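Local atomic coordinates of tubulin-like protein CetZ (Methanosaeta thermophila, PDB entry 3ZID), a protein that binds GTP, has GTPase activity and, as a member of the tubulin/FtsZ superfamily, is probably involved in controlling archaeal cell shape. Residues I164-L173 with K222-T233; Y261-R272 with V319-L328. All blocks are in the same frame, centred on the assembly; numbering follows the deposited sequence.

Contact 1 (I164-L173 with K222-T233)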
ATOM      1  N   ILE A 164       3.755  -4.120  10.790  1.00 37.92           N
ATOM      2  CA  ILE A 164       4.907  -3.636  11.524  1.00 37.48           C
ATOM      3  C   ILE A 164       5.562  -4.775  12.294  1.00 37.40           C
ATOM      4  O   ILE A 164       6.787  -4.944  12.267  1.00 37.77           O
ATOM      5  CB  ILE A 164       4.486  -2.539  12.508  1.00 46.60           C
ATOM      6  CG1 ILE A 164       3.984  -1.313  11.752  1.00 47.87           C
ATOM      7  CG2 ILE A 164       5.630  -2.158  13.434  1.00 50.40           C
ATOM      8  CD1 ILE A 164       3.332  -0.322  12.667  1.00 55.72           C
ATOM      9  N   GLU A 165       4.725  -5.565  12.958  1.00 37.55           N
ATOM     10  CA  GLU A 165       5.174  -6.698  13.759  1.00 42.66           C
ATOM     11  C   GLU A 165       5.968  -7.728  12.954  1.00 38.09           C
ATOM     12  O   GLU A 165       6.904  -8.334  13.450  1.00 35.85           O
ATOM     13  CB  GLU A 165       3.967  -7.351  14.437  1.00 50.85           C
ATOM     14  CG  GLU A 165       3.417  -6.509  15.584  1.00 62.83           C
ATOM     15  CD  GLU A 165       2.301  -7.189  16.365  1.00 70.69           C
ATOM     16  OE1 GLU A 165       1.628  -8.085  15.805  1.00 71.10           O
ATOM     17  OE2 GLU A 165       2.090  -6.809  17.540  1.00 73.68           O
ATOM     18  N   VAL A 166       5.593  -7.930  11.704  1.00 38.71           N
ATOM     19  CA  VAL A 166       6.218  -8.984  10.919  1.00 43.08           C
ATOM     20  C   VAL A 166       7.588  -8.546  10.363  1.00 41.75           C
ATOM     21  O   VAL A 166       8.329  -9.350   9.791  1.00 45.67           O
ATOM     22  CB  VAL A 166       5.267  -9.463   9.795  1.00 41.91           C
ATOM     23  CG1 VAL A 166       5.288  -8.486   8.631  1.00 40.69           C
ATOM     24  CG2 VAL A 166       5.624 -10.863   9.344  1.00 43.62           C
ATOM     25  N   GLU A 167       7.929  -7.277  10.585  1.00 31.68           N
ATOM     26  CA  GLU A 167       9.249  -6.727  10.272  1.00 35.17           C
ATOM     27  C   GLU A 167       9.650  -6.880   8.803  1.00 37.62           C
ATOM     28  O   GLU A 167      10.732  -7.369   8.479  1.00 38.08           O
ATOM     29  CB  GLU A 167      10.321  -7.363  11.166  1.00 48.27           C
ATOM     30  CG  GLU A 167      10.339  -6.839  12.592  1.00 61.83           C
ATOM     31  CD  GLU A 167      11.382  -7.529  13.460  1.00 73.85           C
ATOM     32  OE1 GLU A 167      11.887  -8.603  13.055  1.00 79.70           O
ATOM     33  OE2 GLU A 167      11.692  -6.995  14.549  1.00 73.11           O
ATOM     34  N   ALA A 168       8.784  -6.412   7.922  1.00 34.87           N
ATOM     35  CA  ALA A 168       9.102  -6.315   6.511  1.00 37.63           C
ATOM     36  C   ALA A 168      10.074  -5.159   6.301  1.00 40.64           C
ATOM     37  O   ALA A 168      10.439  -4.487   7.252  1.00 40.85           O
ATOM     38  CB  ALA A 168       7.846  -6.104   5.716  1.00 35.43           C
ATOM     39  N   ASP A 169      10.486  -4.914   5.060  1.00 37.90           N
ATOM     40  CA  ASP A 169      11.335  -3.768   4.777  1.00 34.88           C
ATOM     41  C   ASP A 169      10.500  -2.532   4.484  1.00 38.77           C
ATOM     42  O   ASP A 169      10.347  -2.115   3.337  1.00 48.69           O
ATOM     43  CB  ASP A 169      12.283  -4.075   3.618  1.00 30.51           C
ATOM     44  CG  ASP A 169      13.127  -5.298   3.885  1.00 43.05           C
ATOM     45  OD1 ASP A 169      14.040  -5.209   4.737  1.00 50.36           O
ATOM     46  OD2 ASP A 169      12.854  -6.356   3.282  1.00 43.72           O
ATOM     47  N   GLY A 170       9.914  -1.960   5.520  1.00 27.92           N
ATOM     48  CA  GLY A 170       9.173  -0.739   5.308  1.00 26.87           C
ATOM     49  C   GLY A 170       7.800  -1.086   4.796  1.00 29.74           C
ATOM     50  O   GLY A 170       7.409  -2.250   4.730  1.00 41.37           O
ATOM     51  N   MET A 171       7.056  -0.063   4.444  1.00 24.93           N
ATOM     52  CA  MET A 171       5.716  -0.263   3.974  1.00 25.99           C
ATOM     53  C   MET A 171       5.344   0.957   3.172  1.00 25.45           C
ATOM     54  O   MET A 171       5.598   2.090   3.593  1.00 27.35           O
ATOM     55  CB  MET A 171       4.791  -0.468   5.177  1.00 27.29           C
ATOM     56  CG  MET A 171       3.358  -0.129   4.964  1.00 38.29           C
ATOM     57  SD  MET A 171       2.309  -0.934   6.187  1.00 42.06           S
ATOM     58  CE  MET A 171       3.254  -0.742   7.682  1.00 26.43           C
ATOM     59  N   ILE A 172       4.805   0.744   1.981  1.00 17.97           N
ATOM     60  CA  ILE A 172       4.315   1.896   1.238  1.00 17.99           C
ATOM     61  C   ILE A 172       2.832   2.128   1.476  1.00 19.10           C
ATOM     62  O   ILE A 172       1.999   1.295   1.136  1.00 19.68           O
ATOM     63  CB  ILE A 172       4.563   1.765  -0.239  1.00 13.91           C
ATOM     64  CG1 ILE A 172       6.060   2.001  -0.505  1.00 24.48           C
ATOM     65  CG2 ILE A 172       3.757   2.821  -1.000  1.00 13.63           C
ATOM     66  CD1 ILE A 172       6.613   1.230  -1.667  1.00 33.64           C
ATOM     67  N   LEU A 173       2.513   3.287   2.027  1.00 19.80           N
ATOM     68  CA  LEU A 173       1.133   3.619   2.364  1.00 19.73           C
ATOM     69  C   LEU A 173       0.408   4.231   1.179  1.00 18.54           C
ATOM     70  O   LEU A 173       0.898   5.156   0.570  1.00 16.37           O
ATOM     71  CB  LEU A 173       1.104   4.600   3.538  1.00 20.10           C
ATOM     72  CG  LEU A 173       1.714   4.122   4.857  1.00 24.00           C
ATOM     73  CD1 LEU A 173       1.699   5.258   5.873  1.00 22.16           C
ATOM     74  CD2 LEU A 173       0.960   2.890   5.393  1.00 20.89           C
ATOM     75  N   LYS A 222      16.524   0.018   0.694  1.00 27.69           N
ATOM     76  CA  LYS A 222      16.229  -0.596   1.983  1.00 30.93           C
ATOM     77  C   LYS A 222      16.486   0.374   3.120  1.00 29.94           C
ATOM     78  O   LYS A 222      15.709   0.434   4.068  1.00 35.27           O
ATOM     79  CB  LYS A 222      17.057  -1.863   2.204  1.00 39.89           C
ATOM     80  CG  LYS A 222      16.746  -2.999   1.261  1.00 43.47           C
ATOM     81  CD  LYS A 222      17.764  -4.113   1.427  1.00 42.31           C
ATOM     82  CE  LYS A 222      17.505  -4.907   2.697  1.00 44.29           C
ATOM     83  NZ  LYS A 222      16.169  -5.557   2.679  1.00 33.48           N
ATOM     84  N   THR A 223      17.579   1.125   3.025  1.00 29.57           N
ATOM     85  CA  THR A 223      17.946   2.105   4.058  1.00 30.39           C
ATOM     86  C   THR A 223      16.833   3.134   4.295  1.00 28.97           C
ATOM     87  O   THR A 223      16.525   3.477   5.438  1.00 39.41           O
ATOM     88  CB  THR A 223      19.258   2.846   3.685  1.00 37.12           C
ATOM     89  OG1 THR A 223      20.366   1.936   3.742  1.00 42.71           O
ATOM     90  CG2 THR A 223      19.512   4.018   4.621  1.00 22.67           C
ATOM     91  N   VAL A 224      16.262   3.647   3.213  1.00 24.61           N
ATOM     92  CA  VAL A 224      15.115   4.544   3.295  1.00 24.09           C
ATOM     93  C   VAL A 224      13.905   3.829   3.916  1.00 21.82           C
ATOM     94  O   VAL A 224      13.349   4.297   4.892  1.00 29.95           O
ATOM     95  CB  VAL A 224      14.749   5.121   1.905  1.00 24.13           C
ATOM     96  CG1 VAL A 224      13.443   5.893   1.974  1.00 24.46           C
ATOM     97  CG2 VAL A 224      15.873   6.021   1.398  1.00 24.27           C
ATOM     98  N   MET A 225      13.540   2.667   3.380  1.00 22.87           N
ATOM     99  CA  MET A 225      12.306   1.988   3.778  1.00 24.76           C
ATOM    100  C   MET A 225      12.320   1.563   5.237  1.00 30.91           C
ATOM    101  O   MET A 225      11.278   1.501   5.890  1.00 35.51           O
ATOM    102  CB  MET A 225      12.065   0.755   2.901  1.00 30.62           C
ATOM    103  CG  MET A 225      11.877   1.050   1.410  1.00 37.09           C
ATOM    104  SD  MET A 225      10.372   1.999   1.146  1.00 33.15           S
ATOM    105  CE  MET A 225       9.168   0.759   1.572  1.00 32.23           C
ATOM    106  N   ASN A 226      13.507   1.286   5.753  1.00 27.50           N
ATOM    107  CA  ASN A 226      13.644   0.839   7.131  1.00 28.75           C
ATOM    108  C   ASN A 226      13.939   1.960   8.107  1.00 31.10           C
ATOM    109  O   ASN A 226      14.255   1.714   9.256  1.00 38.07           O
ATOM    110  CB  ASN A 226      14.698  -0.254   7.235  1.00 36.24           C
ATOM    111  CG  ASN A 226      14.244  -1.547   6.607  1.00 46.21           C
ATOM    112  OD1 ASN A 226      13.084  -1.919   6.723  1.00 54.62           O
ATOM    113  ND2 ASN A 226      15.143  -2.219   5.902  1.00 53.82           N
ATOM    114  N   GLY A 227      13.826   3.200   7.657  1.00 37.30           N
ATOM    115  CA  GLY A 227      14.072   4.316   8.552  1.00 37.99           C
ATOM    116  C   GLY A 227      12.838   4.656   9.371  1.00 33.89           C
ATOM    117  O   GLY A 227      11.735   4.200   9.070  1.00 28.25           O
ATOM    118  N   GLY A 228      13.030   5.435  10.427  1.00 37.43           N
ATOM    119  CA  GLY A 228      11.924   6.013  11.168  1.00 32.46           C
ATOM    120  C   GLY A 228      10.855   5.022  11.599  1.00 31.93           C
ATOM    121  O   GLY A 228      11.162   4.026  12.247  1.00 36.49           O
ATOM    122  N   LEU A 229       9.609   5.289  11.208  1.00 27.43           N
ATOM    123  CA  LEU A 229       8.454   4.428  11.526  1.00 30.60           C
ATOM    124  C   LEU A 229       8.396   3.127  10.746  1.00 30.15           C
ATOM    125  O   LEU A 229       7.527   2.300  11.015  1.00 28.24           O
ATOM    126  CB  LEU A 229       7.140   5.146  11.211  1.00 30.46           C
ATOM    127  CG  LEU A 229       6.749   6.435  11.912  1.00 34.21           C
ATOM    128  CD1 LEU A 229       5.451   6.914  11.296  1.00 34.46           C
ATOM    129  CD2 LEU A 229       6.602   6.209  13.406  1.00 32.96           C
ATOM    130  N   ARG A 230       9.270   2.992   9.746  1.00 31.78           N
ATOM    131  CA  ARG A 230       9.270   1.862   8.810  1.00 31.82           C
ATOM    132  C   ARG A 230       7.997   1.843   7.981  1.00 25.20           C
ATOM    133  O   ARG A 230       7.505   0.789   7.552  1.00 21.20           O
ATOM    134  CB  ARG A 230       9.490   0.535   9.532  1.00 38.39           C
ATOM    135  CG  ARG A 230      10.865   0.420  10.147  1.00 42.85           C
ATOM    136  CD  ARG A 230      10.941  -0.774  11.058  1.00 51.29           C
ATOM    137  NE  ARG A 230      10.709  -2.031  10.357  1.00 54.47           N
ATOM    138  CZ  ARG A 230      11.671  -2.746   9.785  1.00 61.81           C
ATOM    139  NH1 ARG A 230      12.932  -2.327   9.818  1.00 60.13           N
ATOM    140  NH2 ARG A 230      11.375  -3.885   9.178  1.00 68.75           N
ATOM    141  N   MET A 231       7.459   3.037   7.774  1.00 23.70           N
ATOM    142  CA  MET A 231       6.348   3.227   6.873  1.00 22.25           C
ATOM    143  C   MET A 231       6.681   4.434   6.038  1.00 21.32           C
ATOM    144  O   MET A 231       7.348   5.357   6.502  1.00 19.11           O
ATOM    145  CB  MET A 231       5.075   3.536   7.651  1.00 24.16           C
ATOM    146  CG  MET A 231       4.525   2.413   8.477  1.00 29.35           C
ATOM    147  SD  MET A 231       3.189   3.082   9.471  1.00 43.90           S
ATOM    148  CE  MET A 231       2.373   1.624  10.069  1.00 79.43           C
ATOM    149  N   GLY A 232       6.165   4.456   4.818  1.00 23.01           N
ATOM    150  CA  GLY A 232       6.446   5.561   3.931  1.00 21.06           C
ATOM    151  C   GLY A 232       5.467   5.577   2.801  1.00 21.19           C
ATOM    152  O   GLY A 232       4.396   4.975   2.874  1.00 20.43           O
ATOM    153  N   THR A 233       5.854   6.236   1.724  1.00 18.65           N
ATOM    154  CA  THR A 233       4.984   6.343   0.579  1.00 22.09           C
ATOM    155  C   THR A 233       5.814   6.669  -0.649  1.00 20.29           C
ATOM    156  O   THR A 233       7.038   6.789  -0.551  1.00 15.59           O
ATOM    157  CB  THR A 233       3.853   7.383   0.802  1.00 15.60           C
ATOM    158  OG1 THR A 233       2.813   7.171  -0.167  1.00 18.37           O
ATOM    159  CG2 THR A 233       4.379   8.817   0.679  1.00 16.19           C
TER
HETATM  160  O   HOH W   1       8.791   2.631   4.477  1.00 40.13           O
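Where the last strand of the parallel GTPase sheet, 172-175, meets the edge strand of the second sheet, 232-238, Met171, Ile172 and Leu173 run beside Met231, Gly232 and Thr233 and join the two sheets of this tubulin-like fold. Ile172 and Gly232 form a single bridge, and the flanking bonds define it: Gly232 N gives to Met171 O at 2.7 Å, and Leu173 N to Gly232 O at 2.7 Å with an N-H...O angle of 168°. Thr233 extends this pairing through its side chain. With OG1 anti to the backbone N (chi1 -163°), its hydroxyl donates to Leu173 O at 2.9 Å, in the carbonyl plane. A water accepts from Met171 N and donates to Met225 O, linking the residue before the strand to the last turn of helix 219-225.

On one flank the side chains of Met171 and Met231 lie alongside each other, pointing the same way, their CE methyls 3.5 Å apart. Ile164 of helix 150-165 crosses Met231 at about a right angle and sets CD1 3.4 Å from its CE, a tight fit. Elsewhere Met225 folds back so that its CE rests 3.9 Å from Ile172 CG1.

The far end is polar: Lys222 NZ forms a salt bridge with Asp169 OD1 at 3.0 Å, and Asn226 ND2 adds a weak bond to the same oxygen. Since Asp169 OD2 accepts from Ile137 N and Lys222 NZ also bonds Thr136, both charges are tied to strand 136-143. The carboxylate is thus gripped at both oxygens, and the nearby lysine would be expected to favour its ionised form.

Contact 2 (Y261-R272 with V319-L328); sequences YPANVDAGEAGR and VLSLERAPGL
Strands 270-279 and 315-322 pair in the mixed sheet of the second domain of this tubulin/FtsZ fold, and Ala270 faces Leu322 as an antiparallel non-hydrogen-bonded pair. Three backbone bonds cross here: Glu323 N reaches Glu269 O at 2.7 Å, Gly271 N reaches Ser321 O at 2.9 Å, and Ser321 N donates to Arg272 O.

Apolar contacts form where loop 261-269 folds over the strand. Leu322 splits its branches, CD1 lying 3.9 Å from Tyr261 CE1 and CD2 packing on the methyl of Ala263; Leu320 CD1 meets Val265 CG2. A chi1 of 171° swings the Tyr261 ring toward the start of helix 326-369, where CE2 lies 4.2 Å from Leu328 CD2.

Among the charged groups, Arg324 lays one guanidinium face over Glu269 CG, the carboxylate standing 85° from the guanidinium plane. No N-H points at Glu269 OE2, 4.0 Å from Arg324 NH1, so this pair attracts by charge alone. At the guanidinium edge, Arg324 NH2 makes a weak, bent bond (122°) to Ala267 O at 2.6 Å. Glu269 OE1 accepts from Asn264 N.

Two waters add further links. One joins Glu269 OE1 to Arg324 O; another lies 2.8 Å from Tyr261 OH and accepts from Gly327 N at 3.0 Å.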
ATOM      1  N   TYR A 261       0.120   9.044  -0.025  1.00 16.79           N
ATOM      2  CA  TYR A 261      -0.320   9.227   1.334  1.00 23.56           C
ATOM      3  C   TYR A 261       0.101  10.655   1.681  1.00 28.15           C
ATOM      4  O   TYR A 261       1.242  11.013   1.456  1.00 26.49           O
ATOM      5  CB  TYR A 261       0.368   8.196   2.246  1.00 18.03           C
ATOM      6  CG  TYR A 261       0.139   8.431   3.735  1.00 23.97           C
ATOM      7  CD1 TYR A 261       0.988   9.249   4.469  1.00 28.25           C
ATOM      8  CD2 TYR A 261      -0.935   7.840   4.401  1.00 27.53           C
ATOM      9  CE1 TYR A 261       0.779   9.466   5.826  1.00 33.87           C
ATOM     10  CE2 TYR A 261      -1.150   8.052   5.754  1.00 25.26           C
ATOM     11  CZ  TYR A 261      -0.293   8.861   6.458  1.00 31.59           C
ATOM     12  OH  TYR A 261      -0.514   9.075   7.793  1.00 32.28           O
ATOM     13  N   PRO A 262      -0.812  11.461   2.253  1.00 26.43           N
ATOM     14  CA  PRO A 262      -0.570  12.898   2.461  1.00 29.90           C
ATOM     15  C   PRO A 262       0.399  13.243   3.593  1.00 31.90           C
ATOM     16  O   PRO A 262       0.011  13.954   4.524  1.00 29.94           O
ATOM     17  CB  PRO A 262      -1.961  13.441   2.811  1.00 34.17           C
ATOM     18  CG  PRO A 262      -2.665  12.296   3.437  1.00 33.97           C
ATOM     19  CD  PRO A 262      -2.156  11.058   2.708  1.00 33.11           C
ATOM     20  N   ALA A 263       1.639  12.776   3.511  1.00 31.68           N
ATOM     21  CA  ALA A 263       2.671  13.202   4.459  1.00 32.88           C
ATOM     22  C   ALA A 263       3.037  14.669   4.209  1.00 29.29           C
ATOM     23  O   ALA A 263       2.997  15.157   3.079  1.00 33.53           O
ATOM     24  CB  ALA A 263       3.894  12.323   4.362  1.00 29.10           C
ATOM     25  N   ASN A 264       3.336  15.390   5.278  1.00 29.43           N
ATOM     26  CA  ASN A 264       3.726  16.791   5.162  1.00 36.13           C
ATOM     27  C   ASN A 264       5.230  16.920   5.316  1.00 39.52           C
ATOM     28  O   ASN A 264       5.740  16.972   6.438  1.00 42.40           O
ATOM     29  CB  ASN A 264       3.006  17.657   6.204  1.00 38.02           C
ATOM     30  CG  ASN A 264       3.202  19.160   5.972  1.00 40.65           C
ATOM     31  OD1 ASN A 264       4.204  19.604   5.403  1.00 39.03           O
ATOM     32  ND2 ASN A 264       2.240  19.946   6.430  1.00 41.05           N
ATOM     33  N   VAL A 265       5.934  16.940   4.186  1.00 32.18           N
ATOM     34  CA  VAL A 265       7.387  17.029   4.174  1.00 34.78           C
ATOM     35  C   VAL A 265       7.899  18.360   4.758  1.00 42.81           C
ATOM     36  O   VAL A 265       8.909  18.393   5.469  1.00 44.86           O
ATOM     37  CB  VAL A 265       7.956  16.801   2.731  1.00 30.57           C
ATOM     38  CG1 VAL A 265       9.443  17.033   2.697  1.00 25.93           C
ATOM     39  CG2 VAL A 265       7.650  15.395   2.267  1.00 31.16           C
ATOM     40  N   ASP A 266       7.208  19.456   4.471  1.00 40.45           N
ATOM     41  CA  ASP A 266       7.643  20.745   5.001  1.00 49.75           C
ATOM     42  C   ASP A 266       7.607  20.755   6.528  1.00 52.41           C
ATOM     43  O   ASP A 266       8.357  21.489   7.162  1.00 59.43           O
ATOM     44  CB  ASP A 266       6.811  21.899   4.437  1.00 55.88           C
ATOM     45  CG  ASP A 266       7.010  22.094   2.947  1.00 61.98           C
ATOM     46  OD1 ASP A 266       8.045  21.640   2.409  1.00 61.16           O
ATOM     47  OD2 ASP A 266       6.125  22.711   2.317  1.00 68.56           O
ATOM     48  N   ALA A 267       6.742  19.928   7.112  1.00 40.06           N
ATOM     49  CA  ALA A 267       6.628  19.844   8.567  1.00 42.33           C
ATOM     50  C   ALA A 267       7.678  18.921   9.185  1.00 43.96           C
ATOM     51  O   ALA A 267       7.735  18.767  10.400  1.00 55.53           O
ATOM     52  CB  ALA A 267       5.234  19.390   8.964  1.00 37.24           C
ATOM     53  N   GLY A 268       8.499  18.307   8.346  1.00 35.50           N
ATOM     54  CA  GLY A 268       9.529  17.391   8.809  1.00 41.00           C
ATOM     55  C   GLY A 268       9.062  15.978   9.159  1.00 42.59           C
ATOM     56  O   GLY A 268       9.727  15.279   9.925  1.00 39.69           O
ATOM     57  N   GLU A 269       7.952  15.541   8.564  1.00 44.73           N
ATOM     58  CA  GLU A 269       7.418  14.194   8.801  1.00 38.90           C
ATOM     59  C   GLU A 269       8.205  13.080   8.100  1.00 36.50           C
ATOM     60  O   GLU A 269       8.040  11.903   8.421  1.00 41.48           O
ATOM     61  CB  GLU A 269       5.946  14.134   8.410  1.00 36.96           C
ATOM     62  CG  GLU A 269       5.091  15.100   9.227  1.00 44.30           C
ATOM     63  CD  GLU A 269       3.608  14.980   8.940  1.00 47.34           C
ATOM     64  OE1 GLU A 269       3.226  14.354   7.921  1.00 42.89           O
ATOM     65  OE2 GLU A 269       2.820  15.516   9.743  1.00 52.67           O
ATOM     66  N   ALA A 270       9.036  13.448   7.131  1.00 27.07           N
ATOM     67  CA  ALA A 270       9.862  12.480   6.415  1.00 28.53           C
ATOM     68  C   ALA A 270      11.288  12.521   6.934  1.00 29.76           C
ATOM     69  O   ALA A 270      11.908  13.579   6.947  1.00 32.37           O
ATOM     70  CB  ALA A 270       9.843  12.756   4.898  1.00 24.16           C
ATOM     71  N   GLY A 271      11.793  11.374   7.388  1.00 27.07           N
ATOM     72  CA  GLY A 271      13.166  11.270   7.867  1.00 27.69           C
ATOM     73  C   GLY A 271      14.197  10.935   6.799  1.00 27.44           C
ATOM     74  O   GLY A 271      15.323  11.423   6.849  1.00 29.49           O
ATOM     75  N   ARG A 272      13.813  10.080   5.853  1.00 29.40           N
ATOM     76  CA  ARG A 272      14.685   9.658   4.756  1.00 29.29           C
ATOM     77  C   ARG A 272      13.940   9.687   3.436  1.00 25.37           C
ATOM     78  O   ARG A 272      12.718   9.520   3.396  1.00 22.66           O
ATOM     79  CB  ARG A 272      15.251   8.253   4.989  1.00 31.28           C
ATOM     80  CG  ARG A 272      16.165   8.158   6.197  1.00 41.98           C
ATOM     81  CD  ARG A 272      16.463   6.725   6.601  1.00 47.03           C
ATOM     82  NE  ARG A 272      17.134   6.689   7.900  1.00 54.59           N
ATOM     83  CZ  ARG A 272      17.657   5.606   8.461  1.00 55.55           C
ATOM     84  NH1 ARG A 272      17.605   4.435   7.843  1.00 51.34           N
ATOM     85  NH2 ARG A 272      18.239   5.698   9.648  1.00 61.90           N
ATOM     86  N   VAL A 319      10.793   8.373  -2.873  1.00 25.27           N
ATOM     87  CA  VAL A 319      10.474   7.314  -1.931  1.00 24.85           C
ATOM     88  C   VAL A 319      10.723   7.951  -0.597  1.00 21.79           C
ATOM     89  O   VAL A 319      11.831   8.372  -0.314  1.00 19.52           O
ATOM     90  CB  VAL A 319      11.359   6.059  -2.109  1.00 27.91           C
ATOM     91  CG1 VAL A 319      10.931   4.949  -1.120  1.00 22.49           C
ATOM     92  CG2 VAL A 319      11.317   5.560  -3.586  1.00 13.72           C
ATOM     93  N   LEU A 320       9.673   8.061   0.203  1.00 18.97           N
ATOM     94  CA  LEU A 320       9.748   8.728   1.500  1.00 23.40           C
ATOM     95  C   LEU A 320       9.608   7.718   2.619  1.00 23.96           C
ATOM     96  O   LEU A 320       8.870   6.747   2.506  1.00 26.72           O
ATOM     97  CB  LEU A 320       8.620   9.732   1.663  1.00 26.79           C
ATOM     98  CG  LEU A 320       8.592  10.922   0.721  1.00 34.62           C
ATOM     99  CD1 LEU A 320       7.446  11.843   1.124  1.00 34.36           C
ATOM    100  CD2 LEU A 320       9.925  11.645   0.778  1.00 38.42           C
ATOM    101  N   SER A 321      10.355   7.954   3.683  1.00 23.72           N
ATOM    102  CA  SER A 321      10.234   7.233   4.930  1.00 19.27           C
ATOM    103  C   SER A 321       9.718   8.197   5.996  1.00 26.35           C
ATOM    104  O   SER A 321      10.226   9.310   6.107  1.00 30.47           O
ATOM    105  CB  SER A 321      11.622   6.709   5.320  1.00 26.37           C
ATOM    106  OG  SER A 321      11.638   6.138   6.608  1.00 43.93           O
ATOM    107  N   LEU A 322       8.738   7.776   6.799  1.00 29.72           N
ATOM    108  CA  LEU A 322       8.112   8.681   7.774  1.00 27.55           C
ATOM    109  C   LEU A 322       8.747   8.588   9.156  1.00 29.55           C
ATOM    110  O   LEU A 322       9.092   7.497   9.609  1.00 33.78           O
ATOM    111  CB  LEU A 322       6.611   8.396   7.889  1.00 21.99           C
ATOM    112  CG  LEU A 322       5.885   8.564   6.552  1.00 20.21           C
ATOM    113  CD1 LEU A 322       4.383   8.337   6.705  1.00 30.15           C
ATOM    114  CD2 LEU A 322       6.201   9.954   5.937  1.00 29.00           C
ATOM    115  N   GLU A 323       8.930   9.739   9.807  1.00 38.21           N
ATOM    116  CA  GLU A 323       9.252   9.790  11.235  1.00 40.10           C
ATOM    117  C   GLU A 323       7.965   9.845  12.056  1.00 42.30           C
ATOM    118  O   GLU A 323       7.883   9.271  13.132  1.00 46.19           O
ATOM    119  CB  GLU A 323      10.099  11.027  11.570  1.00 44.03           C
ATOM    120  CG  GLU A 323      11.486  11.037  10.943  1.00 52.45           C
ATOM    121  CD  GLU A 323      12.390   9.924  11.458  1.00 53.16           C
ATOM    122  OE1 GLU A 323      12.436   9.700  12.685  1.00 48.92           O
ATOM    123  OE2 GLU A 323      13.053   9.269  10.629  1.00 58.66           O
ATOM    124  N   ARG A 324       6.978  10.576  11.543  1.00 39.88           N
ATOM    125  CA  ARG A 324       5.691  10.766  12.202  1.00 40.12           C
ATOM    126  C   ARG A 324       4.559  10.546  11.195  1.00 37.83           C
ATOM    127  O   ARG A 324       4.723  10.801   9.995  1.00 32.52           O
ATOM    128  CB  ARG A 324       5.617  12.181  12.786  1.00 43.48           C
ATOM    129  CG  ARG A 324       6.818  12.513  13.648  1.00 45.64           C
ATOM    130  CD  ARG A 324       6.758  13.895  14.223  1.00 48.59           C
ATOM    131  NE  ARG A 324       7.391  14.893  13.371  1.00 45.98           N
ATOM    132  CZ  ARG A 324       6.714  15.827  12.717  1.00 42.32           C
ATOM    133  NH1 ARG A 324       5.388  15.873  12.807  1.00 48.21           N
ATOM    134  NH2 ARG A 324       7.355  16.711  11.979  1.00 35.53           N
ATOM    135  N   ALA A 325       3.418  10.061  11.677  1.00 29.08           N
ATOM    136  CA  ALA A 325       2.269   9.824  10.815  1.00 27.36           C
ATOM    137  C   ALA A 325       0.955  10.171  11.506  1.00 36.93           C
ATOM    138  O   ALA A 325       0.177   9.272  11.821  1.00 41.53           O
ATOM    139  CB  ALA A 325       2.237   8.375  10.395  1.00 26.85           C
ATOM    140  N   PRO A 326       0.688  11.467  11.728  1.00 34.67           N
ATOM    141  CA  PRO A 326      -0.548  11.846  12.433  1.00 36.49           C
ATOM    142  C   PRO A 326      -1.807  11.347  11.724  1.00 37.93           C
ATOM    143  O   PRO A 326      -2.803  11.069  12.386  1.00 40.92           O
ATOM    144  CB  PRO A 326      -0.483  13.377  12.472  1.00 41.61           C
ATOM    145  CG  PRO A 326       0.523  13.758  11.394  1.00 45.16           C
ATOM    146  CD  PRO A 326       1.512  12.637  11.379  1.00 38.64           C
ATOM    147  N   GLY A 327      -1.762  11.216  10.402  1.00 35.81           N
ATOM    148  CA  GLY A 327      -2.902  10.713   9.648  1.00 36.81           C
ATOM    149  C   GLY A 327      -3.315   9.298  10.050  1.00 38.14           C
ATOM    150  O   GLY A 327      -4.506   8.963  10.076  1.00 38.77           O
ATOM    151  N   LEU A 328      -2.325   8.456  10.325  1.00 32.02           N
ATOM    152  CA  LEU A 328      -2.570   7.097  10.809  1.00 37.22           C
ATOM    153  C   LEU A 328      -3.138   7.086  12.226  1.00 35.25           C
ATOM    154  O   LEU A 328      -3.956   6.234  12.571  1.00 35.39           O
ATOM    155  CB  LEU A 328      -1.285   6.265  10.742  1.00 38.24           C
ATOM    156  CG  LEU A 328      -0.826   5.897   9.327  1.00 35.54           C
ATOM    157  CD1 LEU A 328       0.449   5.105   9.392  1.00 35.62           C
ATOM    158  CD2 LEU A 328      -1.888   5.110   8.591  1.00 32.77           C
TER
HETATM  159  O   HOH W   2       0.410  11.687   8.353  1.00 40.72           O
HETATM  160  O   HOH W   3       2.997  11.842   7.944  1.00 30.35           O

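In the fold
Contact 1 lies deeper: its centre is about 11 Å from the centre of the chain, against about 15 Å for contact 2, and two of its touching residues are exposed, against four in contact 2 (Ala267, Glu323, Arg324 and Pro326). Their centres lie 12 Å apart and both reach the mixed sheet, in which strands 232-238 and 315-322 are neighbours; Leu229 N probably hydrogen-bonds Leu322 O at 2.8 Å between them. Contact 1 ties that sheet to the parallel GTPase sheet, whereas contact 2 pairs strands within it and brings in helix 326-369. Contact 1 has a salt bridge at its polar end beside buried methionine packing; in contact 2 the acid and arginine lie near each other without one.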